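Local structure of putative vitamin-B12 independent methionine synthase family protein (Listeria monocytogenes, 1YPX) at residues K54-K59 with D352-V357; L298-T303 with S331-F336. The protein probably acts as a zinc-dependent methyltransferase of the cobalamin-independent methionine synthase family, passing a methyl group from a folate to homocysteine. All blocks are in the same frame, centred on the assembly; numbering follows the deposited sequence.

Interaction 1 (K54-K59 with D352-V357); sequences KEVGLK and DKLRYV
Where the TIM-barrel-like fold closes on itself, Val56 and Leu58, at the end of helix 35-56 and just before strand 60-61, meet Leu354 and Arg355 of helix 347-364, which follows strand 328-332. The example illustrates how two helices from opposite ends of a sequence can be joined by apolar branches with a guanidinium laid against one of them. The backbones come nearest at Val56 and Arg355, their CA atoms 5.0 Å apart. Helix 35-56 stops in a Schellman motif: Gly57 takes positive phi (120°), and the chain turns so that Leu58 also reaches the partner helix. On the buried side, Leu58 CD2 meets Leu354 CD1, the two side chains crossing at about a right angle, while Val56 CG2 lies 4.1 Å from Leu354 CB. On the solvent side, the bend of the Arg355 chain at chi3 (85°) turns NE back over Val56. Glu55 does not pair with this guanidinium through its carboxylate, whose OE2 forms a salt bridge with Lys52. Glu55 O does lie 2.7 Å from Arg355 NH1, but at an angle too poor for a hydrogen bond. Val56 CG1 packs against one face of the guanidinium, offset toward the rim, 3.7 Å from Arg355 NH2.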
ATOM      1  N   LYS A  54       9.236 -14.755  -5.821  1.00 53.78           N
ATOM      2  CA  LYS A  54       9.619 -15.894  -5.003  1.00 53.34           C
ATOM      3  C   LYS A  54      11.077 -16.286  -5.266  1.00 51.87           C
ATOM      4  O   LYS A  54      11.808 -16.618  -4.328  1.00 52.04           O
ATOM      5  CB  LYS A  54       8.633 -17.036  -5.254  1.00 51.96           C
ATOM      6  CG  LYS A  54       7.251 -16.666  -4.718  1.00 50.93           C
ATOM      7  CD  LYS A  54       6.109 -17.248  -5.527  1.00 50.28           C
ATOM      8  CE  LYS A  54       5.949 -18.720  -5.299  1.00 49.03           C
ATOM      9  NZ  LYS A  54       4.776 -19.215  -6.053  1.00 48.02           N
ATOM     10  N   GLU A  55      11.507 -16.198  -6.523  1.00 49.26           N
ATOM     11  CA  GLU A  55      12.887 -16.516  -6.873  1.00 51.08           C
ATOM     12  C   GLU A  55      13.884 -15.479  -6.328  1.00 50.00           C
ATOM     13  O   GLU A  55      15.100 -15.731  -6.314  1.00 49.49           O
ATOM     14  CB  GLU A  55      13.070 -16.630  -8.395  1.00 52.89           C
ATOM     15  CG  GLU A  55      12.414 -17.846  -9.043  1.00 55.82           C
ATOM     16  CD  GLU A  55      12.414 -17.772 -10.568  1.00 59.63           C
ATOM     17  OE1 GLU A  55      11.569 -18.451 -11.197  1.00 58.90           O
ATOM     18  OE2 GLU A  55      13.261 -17.039 -11.135  1.00 60.12           O
ATOM     19  N   VAL A  56      13.400 -14.308  -5.903  1.00 46.46           N
ATOM     20  CA  VAL A  56      14.310 -13.309  -5.351  1.00 41.63           C
ATOM     21  C   VAL A  56      14.416 -13.518  -3.849  1.00 40.73           C
ATOM     22  O   VAL A  56      15.390 -13.101  -3.238  1.00 44.18           O
ATOM     23  CB  VAL A  56      13.873 -11.830  -5.651  1.00 42.16           C
ATOM     24  CG1 VAL A  56      13.960 -11.558  -7.144  1.00 37.46           C
ATOM     25  CG2 VAL A  56      12.469 -11.547  -5.117  1.00 39.54           C
ATOM     26  N   GLY A  57      13.418 -14.172  -3.255  1.00 39.02           N
ATOM     27  CA  GLY A  57      13.469 -14.449  -1.831  1.00 37.37           C
ATOM     28  C   GLY A  57      12.325 -13.847  -1.063  1.00 39.29           C
ATOM     29  O   GLY A  57      12.112 -14.161   0.113  1.00 39.97           O
ATOM     30  N   LEU A  58      11.586 -12.970  -1.727  1.00 40.69           N
ATOM     31  CA  LEU A  58      10.450 -12.299  -1.113  1.00 42.98           C
ATOM     32  C   LEU A  58       9.462 -13.293  -0.506  1.00 45.11           C
ATOM     33  O   LEU A  58       9.279 -14.398  -1.012  1.00 44.62           O
ATOM     34  CB  LEU A  58       9.767 -11.420  -2.159  1.00 42.14           C
ATOM     35  CG  LEU A  58      10.248  -9.964  -2.284  1.00 44.61           C
ATOM     36  CD1 LEU A  58      11.702  -9.779  -1.838  1.00 43.18           C
ATOM     37  CD2 LEU A  58      10.060  -9.536  -3.727  1.00 41.98           C
ATOM     38  N   LYS A  59       8.857 -12.908   0.609  1.00 49.37           N
ATOM     39  CA  LYS A  59       7.888 -13.778   1.258  1.00 53.33           C
ATOM     40  C   LYS A  59       6.492 -13.269   0.898  1.00 53.70           C
ATOM     41  O   LYS A  59       5.569 -14.055   0.654  1.00 55.67           O
ATOM     42  CB  LYS A  59       8.086 -13.786   2.780  1.00 55.38           C
ATOM     43  CG  LYS A  59       7.257 -14.852   3.495  1.00 59.54           C
ATOM     44  CD  LYS A  59       7.568 -14.925   4.983  1.00 61.88           C
ATOM     45  CE  LYS A  59       6.969 -16.189   5.628  1.00 63.09           C
ATOM     46  NZ  LYS A  59       7.682 -17.449   5.225  1.00 58.94           N
ATOM     47  N   ASP A 352      16.952  -7.259  -8.975  1.00 63.74           N
ATOM     48  CA  ASP A 352      18.267  -7.251  -8.351  1.00 63.00           C
ATOM     49  C   ASP A 352      18.211  -6.447  -7.057  1.00 60.97           C
ATOM     50  O   ASP A 352      18.760  -6.856  -6.026  1.00 60.90           O
ATOM     51  CB  ASP A 352      19.313  -6.678  -9.308  1.00 66.57           C
ATOM     52  CG  ASP A 352      19.794  -7.706 -10.313  1.00 69.99           C
ATOM     53  OD1 ASP A 352      20.680  -7.372 -11.138  1.00 71.98           O
ATOM     54  OD2 ASP A 352      19.281  -8.854 -10.266  1.00 69.73           O
ATOM     55  N   LYS A 353      17.539  -5.305  -7.105  1.00 56.70           N
ATOM     56  CA  LYS A 353      17.407  -4.499  -5.910  1.00 53.21           C
ATOM     57  C   LYS A 353      16.560  -5.239  -4.870  1.00 50.83           C
ATOM     58  O   LYS A 353      16.672  -4.975  -3.674  1.00 46.81           O
ATOM     59  CB  LYS A 353      16.786  -3.147  -6.252  1.00 55.03           C
ATOM     60  CG  LYS A 353      17.706  -2.247  -7.050  1.00 57.31           C
ATOM     61  CD  LYS A 353      17.023  -0.937  -7.389  1.00 60.49           C
ATOM     62  CE  LYS A 353      18.035   0.190  -7.543  1.00 62.73           C
ATOM     63  NZ  LYS A 353      18.773   0.434  -6.259  1.00 62.85           N
ATOM     64  N   LEU A 354      15.715  -6.170  -5.323  1.00 49.39           N
ATOM     65  CA  LEU A 354      14.882  -6.939  -4.394  1.00 47.78           C
ATOM     66  C   LEU A 354      15.698  -7.988  -3.654  1.00 47.49           C
ATOM     67  O   LEU A 354      15.550  -8.162  -2.447  1.00 45.13           O
ATOM     68  CB  LEU A 354      13.720  -7.618  -5.124  1.00 45.87           C
ATOM     69  CG  LEU A 354      12.519  -6.732  -5.480  1.00 44.23           C
ATOM     70  CD1 LEU A 354      11.447  -7.573  -6.157  1.00 42.99           C
ATOM     71  CD2 LEU A 354      11.974  -6.080  -4.223  1.00 40.04           C
ATOM     72  N   ARG A 355      16.565  -8.680  -4.388  1.00 49.79           N
ATOM     73  CA  ARG A 355      17.422  -9.694  -3.804  1.00 49.89           C
ATOM     74  C   ARG A 355      18.344  -8.935  -2.851  1.00 49.97           C
ATOM     75  O   ARG A 355      18.823  -9.474  -1.851  1.00 51.55           O
ATOM     76  CB  ARG A 355      18.237 -10.384  -4.901  1.00 52.66           C
ATOM     77  CG  ARG A 355      17.522 -10.459  -6.251  1.00 57.56           C
ATOM     78  CD  ARG A 355      18.289 -11.303  -7.270  1.00 60.31           C
ATOM     79  NE  ARG A 355      17.984 -12.725  -7.143  1.00 64.03           N
ATOM     80  CZ  ARG A 355      17.284 -13.421  -8.035  1.00 66.15           C
ATOM     81  NH1 ARG A 355      17.047 -14.721  -7.844  1.00 65.03           N
ATOM     82  NH2 ARG A 355      16.833 -12.812  -9.128  1.00 66.88           N
ATOM     83  N   TYR A 356      18.586  -7.668  -3.169  1.00 48.49           N
ATOM     84  CA  TYR A 356      19.434  -6.821  -2.334  1.00 48.11           C
ATOM     85  C   TYR A 356      18.723  -6.592  -0.989  1.00 46.17           C
ATOM     86  O   TYR A 356      19.350  -6.613   0.075  1.00 44.92           O
ATOM     87  CB  TYR A 356      19.691  -5.492  -3.049  1.00 50.62           C
ATOM     88  CG  TYR A 356      20.727  -4.601  -2.396  1.00 53.84           C
ATOM     89  CD1 TYR A 356      20.499  -3.233  -2.273  1.00 54.48           C
ATOM     90  CD2 TYR A 356      21.952  -5.109  -1.953  1.00 53.24           C
ATOM     91  CE1 TYR A 356      21.453  -2.387  -1.736  1.00 55.57           C
ATOM     92  CE2 TYR A 356      22.920  -4.263  -1.411  1.00 55.55           C
ATOM     93  CZ  TYR A 356      22.660  -2.900  -1.309  1.00 55.58           C
ATOM     94  OH  TYR A 356      23.611  -2.038  -0.808  1.00 56.38           O
ATOM     95  N   VAL A 357      17.410  -6.373  -1.051  1.00 45.53           N
ATOM     96  CA  VAL A 357      16.602  -6.190   0.150  1.00 45.31           C
ATOM     97  C   VAL A 357      16.617  -7.500   0.950  1.00 45.35           C
ATOM     98  O   VAL A 357      16.762  -7.495   2.170  1.00 43.34           O
ATOM     99  CB  VAL A 357      15.138  -5.846  -0.209  1.00 46.46           C
ATOM    100  CG1 VAL A 357      14.277  -5.893   1.045  1.00 46.38           C
ATOM    101  CG2 VAL A 357      15.059  -4.461  -0.868  1.00 44.69           C
TER

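Interaction 2 (L298-T303 with S331-F336); sequences LITSKT and SPQCGF
Ser301 and Gln333 interlock just beyond the C-terminal ends of two neighbouring parallel strands, a worked case of side chains joining in where the regular strand pairing ends. The sheet ends at the bridge between Ile299 and Pro332, whose side chains diverge although Ile299 CG2 still lies 3.8 Å from Pro332 CB. Gln333 N donates to Ile299 O at 2.8 Å, from above the carbonyl plane (37° out of it), and Ile299 N makes a weak bond to Ser331 O. Ser301 then points its CB toward segment 331-336. Ser301 OG, set between the backbone N and the carbonyl carbon (chi1 53°), accepts a bond from Cys334 N at 3.3 Å and lies against Gln333 CG. From CG the glutamine runs on extended, taking its amide to Thr300 and Lys302: Gln333 OE1 lies 3.7 Å from Thr300 CA and Gln333 NE2 3.6 Å from Lys302 CE, the lysine chain crossing at about a right angle. Ser301 CB meets the Phe336 ring obliquely, 3.7 Å from Phe336 CE2. Cys334 may, with His237 and Cys239, form a zinc site like that of the family, vacant here. Helix 347-364 packs on Ile299 and Pro332 through Val357 and on Phe336 through Leu354, while helix 310-322 meets Leu298 and Ile299 through Ile312.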
ATOM      1  N   LEU A 298      14.705   2.272   2.456  1.00 56.12           N
ATOM      2  CA  LEU A 298      16.037   2.817   2.204  1.00 56.00           C
ATOM      3  C   LEU A 298      16.644   2.423   0.865  1.00 57.86           C
ATOM      4  O   LEU A 298      17.743   2.867   0.541  1.00 59.68           O
ATOM      5  CB  LEU A 298      16.986   2.386   3.323  1.00 52.63           C
ATOM      6  CG  LEU A 298      16.418   2.516   4.736  1.00 51.79           C
ATOM      7  CD1 LEU A 298      17.482   2.133   5.760  1.00 48.82           C
ATOM      8  CD2 LEU A 298      15.946   3.939   4.960  1.00 49.91           C
ATOM      9  N   ILE A 299      15.951   1.592   0.092  1.00 60.16           N
ATOM     10  CA  ILE A 299      16.480   1.163  -1.208  1.00 62.88           C
ATOM     11  C   ILE A 299      15.834   1.937  -2.364  1.00 65.27           C
ATOM     12  O   ILE A 299      14.637   1.797  -2.615  1.00 66.26           O
ATOM     13  CB  ILE A 299      16.281  -0.380  -1.435  1.00 62.41           C
ATOM     14  CG1 ILE A 299      17.324  -1.200  -0.651  1.00 62.69           C
ATOM     15  CG2 ILE A 299      16.470  -0.729  -2.907  1.00 60.94           C
ATOM     16  CD1 ILE A 299      17.365  -0.957   0.847  1.00 61.38           C
ATOM     17  N   THR A 300      16.631   2.754  -3.055  1.00 68.27           N
ATOM     18  CA  THR A 300      16.142   3.547  -4.187  1.00 70.63           C
ATOM     19  C   THR A 300      15.512   2.616  -5.209  1.00 72.54           C
ATOM     20  O   THR A 300      16.158   1.694  -5.703  1.00 72.52           O
ATOM     21  CB  THR A 300      17.285   4.334  -4.888  1.00 70.35           C
ATOM     22  OG1 THR A 300      18.284   3.419  -5.355  1.00 69.37           O
ATOM     23  CG2 THR A 300      17.924   5.329  -3.927  1.00 70.36           C
ATOM     24  N   SER A 301      14.250   2.870  -5.522  1.00 75.37           N
ATOM     25  CA  SER A 301      13.513   2.049  -6.467  1.00 79.46           C
ATOM     26  C   SER A 301      13.271   2.755  -7.797  1.00 81.90           C
ATOM     27  O   SER A 301      12.479   2.291  -8.627  1.00 80.35           O
ATOM     28  CB  SER A 301      12.178   1.640  -5.847  1.00 80.26           C
ATOM     29  OG  SER A 301      11.473   2.779  -5.378  1.00 81.08           O
ATOM     30  N   LYS A 302      13.949   3.883  -7.987  1.00 85.65           N
ATOM     31  CA  LYS A 302      13.814   4.658  -9.214  1.00 89.63           C
ATOM     32  C   LYS A 302      15.126   4.771  -9.974  1.00 91.78           C
ATOM     33  O   LYS A 302      15.173   4.525 -11.180  1.00 92.16           O
ATOM     34  CB  LYS A 302      13.278   6.062  -8.908  1.00 90.19           C
ATOM     35  CG  LYS A 302      11.831   6.083  -8.429  1.00 92.05           C
ATOM     36  CD  LYS A 302      11.245   7.494  -8.449  1.00 92.38           C
ATOM     37  CE  LYS A 302      12.004   8.447  -7.535  1.00 91.58           C
ATOM     38  NZ  LYS A 302      11.332   9.773  -7.469  1.00 91.67           N
ATOM     39  N   THR A 303      16.191   5.131  -9.263  1.00 94.07           N
ATOM     40  CA  THR A 303      17.507   5.294  -9.874  1.00 96.43           C
ATOM     41  C   THR A 303      18.302   3.989  -9.879  1.00 98.29           C
ATOM     42  O   THR A 303      17.995   3.060 -10.631  1.00 98.07           O
ATOM     43  CB  THR A 303      18.319   6.376  -9.128  1.00 96.27           C
ATOM     44  OG1 THR A 303      17.457   7.475  -8.799  1.00 95.17           O
ATOM     45  CG2 THR A 303      19.460   6.887 -10.004  1.00 96.07           C
ATOM     46  N   SER A 331      12.921  -2.272   2.957  1.00 46.77           N
ATOM     47  CA  SER A 331      12.230  -2.400   1.684  1.00 47.05           C
ATOM     48  C   SER A 331      12.718  -1.290   0.824  1.00 47.16           C
ATOM     49  O   SER A 331      13.453  -0.429   1.284  1.00 49.97           O
ATOM     50  CB  SER A 331      10.743  -2.177   1.853  1.00 48.08           C
ATOM     51  OG  SER A 331      10.491  -0.785   1.947  1.00 47.00           O
ATOM     52  N   PRO A 332      12.328  -1.297  -0.450  1.00 48.69           N
ATOM     53  CA  PRO A 332      12.792  -0.190  -1.289  1.00 49.46           C
ATOM     54  C   PRO A 332      11.863   0.989  -0.950  1.00 50.83           C
ATOM     55  O   PRO A 332      10.819   0.776  -0.342  1.00 49.19           O
ATOM     56  CB  PRO A 332      12.655  -0.740  -2.711  1.00 47.88           C
ATOM     57  CG  PRO A 332      11.609  -1.809  -2.593  1.00 48.48           C
ATOM     58  CD  PRO A 332      11.817  -2.425  -1.248  1.00 47.29           C
ATOM     59  N   GLN A 333      12.255   2.216  -1.292  1.00 55.27           N
ATOM     60  CA  GLN A 333      11.466   3.413  -0.967  1.00 59.09           C
ATOM     61  C   GLN A 333       9.988   3.420  -1.391  1.00 59.26           C
ATOM     62  O   GLN A 333       9.125   3.821  -0.610  1.00 61.38           O
ATOM     63  CB  GLN A 333      12.174   4.675  -1.495  1.00 61.91           C
ATOM     64  CG  GLN A 333      12.409   4.684  -3.004  1.00 67.09           C
ATOM     65  CD  GLN A 333      13.050   5.969  -3.510  1.00 68.49           C
ATOM     66  OE1 GLN A 333      14.108   6.385  -3.031  1.00 68.85           O
ATOM     67  NE2 GLN A 333      12.411   6.597  -4.494  1.00 69.49           N
ATOM     68  N   CYS A 334       9.698   3.000  -2.619  1.00 59.34           N
ATOM     69  CA  CYS A 334       8.321   2.942  -3.117  1.00 59.02           C
ATOM     70  C   CYS A 334       8.174   1.665  -3.939  1.00 58.08           C
ATOM     71  O   CYS A 334       9.050   0.794  -3.917  1.00 58.94           O
ATOM     72  CB  CYS A 334       7.989   4.160  -4.003  1.00 60.88           C
ATOM     73  SG  CYS A 334       6.206   4.367  -4.435  1.00 63.81           S
ATOM     74  N   GLY A 335       7.057   1.556  -4.648  1.00 57.38           N
ATOM     75  CA  GLY A 335       6.816   0.396  -5.484  1.00 56.67           C
ATOM     76  C   GLY A 335       7.399   0.679  -6.851  1.00 56.83           C
ATOM     77  O   GLY A 335       7.323   1.803  -7.334  1.00 57.61           O
ATOM     78  N   PHE A 336       8.000  -0.331  -7.462  1.00 57.93           N
ATOM     79  CA  PHE A 336       8.598  -0.192  -8.780  1.00 58.52           C
ATOM     80  C   PHE A 336       7.505   0.076  -9.796  1.00 59.26           C
ATOM     81  O   PHE A 336       6.697  -0.803 -10.087  1.00 62.56           O
ATOM     82  CB  PHE A 336       9.348  -1.473  -9.154  1.00 56.22           C
ATOM     83  CG  PHE A 336      10.376  -1.888  -8.135  1.00 56.33           C
ATOM     84  CD1 PHE A 336      10.028  -2.711  -7.068  1.00 53.40           C
ATOM     85  CD2 PHE A 336      11.685  -1.403  -8.211  1.00 57.09           C
ATOM     86  CE1 PHE A 336      10.966  -3.040  -6.090  1.00 53.22           C
ATOM     87  CE2 PHE A 336      12.631  -1.724  -7.238  1.00 55.03           C
ATOM     88  CZ  PHE A 336      12.269  -2.542  -6.175  1.00 54.04           C
TER

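In the fold
Helix 347-364 links the two contacts: it supplies one side of interaction 1, meeting helix 35-56 across the closure of the barrel, and packs against the strand ends of interaction 2. Val357 packs on Ile299 and Pro332, and Leu354 on Phe336 in the loop beyond, Leu354 CD2 lying 3.7 Å from Phe336 CE1. Lys353 NZ probably bonds to Thr300 OG1, and both also pair with Glu307. The chemistry of the two contacts differs: interaction 1, a buried contact, packs a helix end and the loop after it on a helix, with an exposed arginine at its margin; interaction 2 is partly buried and relies on backbone and serine hydrogen bonds near a possible metal site. Along the chain, interaction 2 is nested within interaction 1.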